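Local atomic coordinates of KLTH0A00704p (Lachancea thermotolerans, PDB entry 4J2G), a protein that probably acts in autophagy through its HORMA domain, the part held in this chain, which is thought to mediate PI 3-kinase recruitment. Residues A[131-136]-A[258-263]. The protein carries 1 engineered substitution. Numbering follows the deposited sequence.
Engineered in segment 131-136: Met136 (natural residue Leu). With SO4 (sulfate ion), chain C.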
ATOM      1  N   ARG A 131       0.320   3.223  -0.995  1.00 37.50           N
ATOM      2  CA  ARG A 131       0.005   2.458  -2.215  1.00 42.62           C
ATOM      3  C   ARG A 131       1.201   1.629  -2.614  1.00 35.79           C
ATOM      4  O   ARG A 131       2.245   2.181  -2.899  1.00 41.64           O
ATOM      5  CB  ARG A 131      -0.432   3.349  -3.358  1.00 37.42           C
ATOM      6  CG  ARG A 131      -0.960   2.586  -4.586  1.00 40.79           C
ATOM      7  CD  ARG A 131      -1.365   3.600  -5.685  1.00 44.24           C
ATOM      8  NE  ARG A 131      -2.685   4.202  -5.435  1.00 49.47           N
ATOM      9  CZ  ARG A 131      -2.943   5.515  -5.377  1.00 51.97           C
ATOM     10  NH1 ARG A 131      -1.994   6.419  -5.543  1.00 51.82           N
ATOM     11  NH2 ARG A 131      -4.191   5.931  -5.177  1.00 52.76           N
ATOM     12  N   TRP A 132       1.009   0.316  -2.642  1.00 41.94           N
ATOM     13  CA  TRP A 132       2.102  -0.660  -2.912  1.00 43.12           C
ATOM     14  C   TRP A 132       1.949  -1.094  -4.344  1.00 44.00           C
ATOM     15  O   TRP A 132       0.838  -1.140  -4.887  1.00 40.75           O
ATOM     16  CB  TRP A 132       1.911  -1.910  -2.040  1.00 35.60           C
ATOM     17  CG  TRP A 132       2.044  -1.694  -0.585  1.00 41.33           C
ATOM     18  CD1 TRP A 132       1.061  -1.190   0.287  1.00 34.70           C
ATOM     19  CD2 TRP A 132       3.178  -1.980   0.217  1.00 36.11           C
ATOM     20  NE1 TRP A 132       1.570  -1.119   1.546  1.00 43.02           N
ATOM     21  CE2 TRP A 132       2.839  -1.642   1.555  1.00 34.70           C
ATOM     22  CE3 TRP A 132       4.472  -2.493  -0.061  1.00 40.90           C
ATOM     23  CZ2 TRP A 132       3.725  -1.803   2.630  1.00 38.88           C
ATOM     24  CZ3 TRP A 132       5.339  -2.647   0.981  1.00 38.27           C
ATOM     25  CH2 TRP A 132       4.973  -2.286   2.338  1.00 36.95           C
ATOM     26  N   LEU A 133       3.056  -1.441  -4.953  1.00 44.21           N
ATOM     27  CA  LEU A 133       3.058  -1.942  -6.320  1.00 41.96           C
ATOM     28  C   LEU A 133       4.081  -3.094  -6.307  1.00 43.57           C
ATOM     29  O   LEU A 133       5.209  -2.886  -5.900  1.00 39.42           O
ATOM     30  CB  LEU A 133       3.664  -0.889  -7.213  1.00 36.09           C
ATOM     31  CG  LEU A 133       3.920  -1.356  -8.655  1.00 42.84           C
ATOM     32  CD1 LEU A 133       2.640  -1.800  -9.396  1.00 39.12           C
ATOM     33  CD2 LEU A 133       4.709  -0.356  -9.494  1.00 39.73           C
ATOM     34  N   ILE A 134       3.665  -4.267  -6.749  1.00 41.81           N
ATOM     35  CA  ILE A 134       4.520  -5.473  -6.873  1.00 49.19           C
ATOM     36  C   ILE A 134       4.332  -5.864  -8.331  1.00 50.13           C
ATOM     37  O   ILE A 134       3.182  -5.813  -8.885  1.00 46.69           O
ATOM     38  CB  ILE A 134       3.984  -6.591  -5.975  1.00 47.20           C
ATOM     39  CG1 ILE A 134       3.878  -6.063  -4.523  1.00 46.98           C
ATOM     40  CG2 ILE A 134       4.866  -7.850  -6.071  1.00 48.48           C
ATOM     41  CD1 ILE A 134       2.928  -6.876  -3.670  1.00 58.53           C
ATOM     42  N   GLN A 135       5.452  -6.129  -8.972  1.00 42.45           N
ATOM     43  CA  GLN A 135       5.571  -6.203 -10.426  1.00 44.34           C
ATOM     44  C   GLN A 135       6.735  -7.106 -10.826  1.00 48.97           C
ATOM     45  O   GLN A 135       7.744  -7.183 -10.090  1.00 43.33           O
ATOM     46  CB  GLN A 135       6.158  -4.875 -10.823  1.00 56.79           C
ATOM     47  CG  GLN A 135       5.344  -4.081 -11.756  1.00 70.09           C
ATOM     48  CD  GLN A 135       6.037  -2.769 -11.988  1.00 81.32           C
ATOM     49  OE1 GLN A 135       7.072  -2.456 -11.351  1.00 67.46           O
ATOM     50  NE2 GLN A 135       5.465  -1.975 -12.883  1.00 68.39           N
HETATM   51  N   MSE A 136       6.621  -7.699 -12.006  1.00 55.12           N
HETATM   52  CA  MSE A 136       7.713  -8.394 -12.673  1.00 68.99           C
HETATM   53  C   MSE A 136       8.122  -7.506 -13.853  1.00 74.77           C
HETATM   54  O   MSE A 136       7.270  -7.144 -14.647  1.00 67.07           O
HETATM   55  CB  MSE A 136       7.020  -9.680 -13.101  1.00 73.60           C
HETATM   56  CG  MSE A 136       7.924 -10.808 -13.559  1.00 87.45           C
HETATM   57 SE   MSE A 136       9.171 -11.346 -12.128  1.00113.09          SE
HETATM   58  CE  MSE A 136      10.625 -11.338 -13.440  1.00 88.90           C
ATOM     59  N   ARG A 258      10.176  -6.391  -8.675  1.00 47.91           N
ATOM     60  CA  ARG A 258      10.321  -5.046  -8.056  1.00 48.26           C
ATOM     61  C   ARG A 258       9.102  -4.781  -7.150  1.00 52.39           C
ATOM     62  O   ARG A 258       7.946  -4.877  -7.615  1.00 50.08           O
ATOM     63  CB  ARG A 258      10.329  -3.931  -9.131  1.00 56.01           C
ATOM     64  CG  ARG A 258      11.504  -3.954 -10.103  1.00 61.65           C
ATOM     65  CD  ARG A 258      11.488  -2.815 -11.101  1.00 61.62           C
ATOM     66  NE  ARG A 258      12.529  -2.914 -12.147  1.00 82.54           N
ATOM     67  CZ  ARG A 258      13.857  -2.728 -12.008  1.00 78.05           C
ATOM     68  NH1 ARG A 258      14.431  -2.420 -10.840  1.00 74.45           N
ATOM     69  NH2 ARG A 258      14.636  -2.833 -13.081  1.00 85.29           N
ATOM     70  N   ILE A 259       9.371  -4.475  -5.876  1.00 54.91           N
ATOM     71  CA  ILE A 259       8.371  -4.022  -4.892  1.00 53.68           C
ATOM     72  C   ILE A 259       8.679  -2.604  -4.464  1.00 48.60           C
ATOM     73  O   ILE A 259       9.787  -2.302  -4.061  1.00 50.21           O
ATOM     74  CB  ILE A 259       8.400  -4.877  -3.601  1.00 47.59           C
ATOM     75  CG1 ILE A 259       8.063  -6.313  -3.989  1.00 53.27           C
ATOM     76  CG2 ILE A 259       7.328  -4.337  -2.576  1.00 43.75           C
ATOM     77  CD1 ILE A 259       8.464  -7.348  -2.976  1.00 57.36           C
ATOM     78  N   SER A 260       7.709  -1.744  -4.544  1.00 44.11           N
ATOM     79  CA  SER A 260       7.847  -0.379  -4.016  1.00 47.54           C
ATOM     80  C   SER A 260       6.537   0.077  -3.287  1.00 42.48           C
ATOM     81  O   SER A 260       5.511  -0.547  -3.447  1.00 40.58           O
ATOM     82  CB  SER A 260       8.165   0.564  -5.152  1.00 41.34           C
ATOM     83  OG  SER A 260       7.027   0.524  -6.040  1.00 49.26           O
ATOM     84  N   VAL A 261       6.610   1.129  -2.459  1.00 44.24           N
ATOM     85  CA  VAL A 261       5.453   1.650  -1.734  1.00 41.61           C
ATOM     86  C   VAL A 261       5.661   3.147  -1.642  1.00 42.53           C
ATOM     87  O   VAL A 261       6.741   3.599  -1.344  1.00 47.05           O
ATOM     88  CB  VAL A 261       5.230   1.007  -0.310  1.00 38.55           C
ATOM     89  CG1 VAL A 261       6.416   1.273   0.592  1.00 39.36           C
ATOM     90  CG2 VAL A 261       3.950   1.590   0.359  1.00 37.22           C
ATOM     91  N   SER A 262       4.619   3.892  -1.948  1.00 42.60           N
ATOM     92  CA  SER A 262       4.510   5.336  -1.663  1.00 45.31           C
ATOM     93  C   SER A 262       3.514   5.508  -0.549  1.00 46.74           C
ATOM     94  O   SER A 262       2.446   4.899  -0.597  1.00 42.16           O
ATOM     95  CB  SER A 262       3.944   6.030  -2.875  1.00 47.46           C
ATOM     96  OG  SER A 262       4.976   6.040  -3.855  1.00 58.89           O
ATOM     97  N   TYR A 263       3.858   6.342   0.440  1.00 46.66           N
ATOM     98  CA  TYR A 263       3.035   6.526   1.605  1.00 44.90           C
ATOM     99  C   TYR A 263       3.006   7.971   2.141  1.00 42.16           C
ATOM    100  O   TYR A 263       3.970   8.680   2.082  1.00 39.28           O
ATOM    101  CB  TYR A 263       3.428   5.552   2.700  1.00 38.02           C
ATOM    102  CG  TYR A 263       4.873   5.679   3.122  1.00 38.06           C
ATOM    103  CD1 TYR A 263       5.880   4.947   2.450  1.00 45.41           C
ATOM    104  CD2 TYR A 263       5.237   6.465   4.178  1.00 35.50           C
ATOM    105  CE1 TYR A 263       7.211   5.048   2.827  1.00 39.14           C
ATOM    106  CE2 TYR A 263       6.580   6.569   4.599  1.00 39.94           C
ATOM    107  CZ  TYR A 263       7.555   5.836   3.930  1.00 40.33           C
ATOM    108  OH  TYR A 263       8.865   5.974   4.315  1.00 50.35           O
TER
HETATM  109  S   SO4 C 301      -4.121   9.515  -5.556  1.00 63.02           S
HETATM  110  O1  SO4 C 301      -3.093   9.185  -6.521  1.00 61.29           O
HETATM  111  O2  SO4 C 301      -3.770  10.889  -5.173  1.00 59.05           O
HETATM  112  O3  SO4 C 301      -5.545   9.539  -5.963  1.00 65.75           O
HETATM  113  O4  SO4 C 301      -4.059   8.491  -4.493  1.00 67.52           O
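Arg131 N donates to Ser262 O at 2.7 Å, with an N-H...O angle of 163°, the shortest of the backbone bonds between the two strands. The exchange belongs to the antiparallel sheet of the HORMA domain, in which strands 126-136 and 255-264 are neighbours, with strand 89-96 beyond the first and strand 242-252 beyond the second. Arg131 with Ser262, Leu133 with Ser260 and Gln135 with Arg258 are hydrogen-bonded pairs; the bond from Gln135 N to Arg258 O is weak. Ser260 O accepts from Leu133 N at 3.0 Å, supplemented by a slight CA-H...O contact from Trp132 CA.

Trp132 and Val261 form a non-hydrogen-bonded pair, their side chains side by side under helix 158-177. Val261 CG2, anti to its backbone N, sits over the indole face, 3.6 Å from the centroid of the five-membered ring of Trp132 in a CH-pi contact; Val261 CB packs on CE3 of the same indole at 3.6 Å. A broad aromatic suits this place because it also reaches Leu171 and Leu174 on the helix, while Glu130 OE1 accepts a hydrogen bond from its NE1. An alanine here would probably leave Val261 CG2 without its aromatic platform and open a gap beneath helix 158-177. The branched Ile134 and Ile259, meeting CG2 to CG1 at 4.1 Å, extend this apolar layer toward helix 18-39.

The other face is mixed: Leu133 CB touches Ser260 OG at 3.8 Å, and small polar serines suit its partial exposure. There Arg131 carries its guanidinium away to a salt bridge with Glu92 and to a sulfate, probably from the crystallisation liquor, whose O4 lies 2.7 Å from Arg131 NH2.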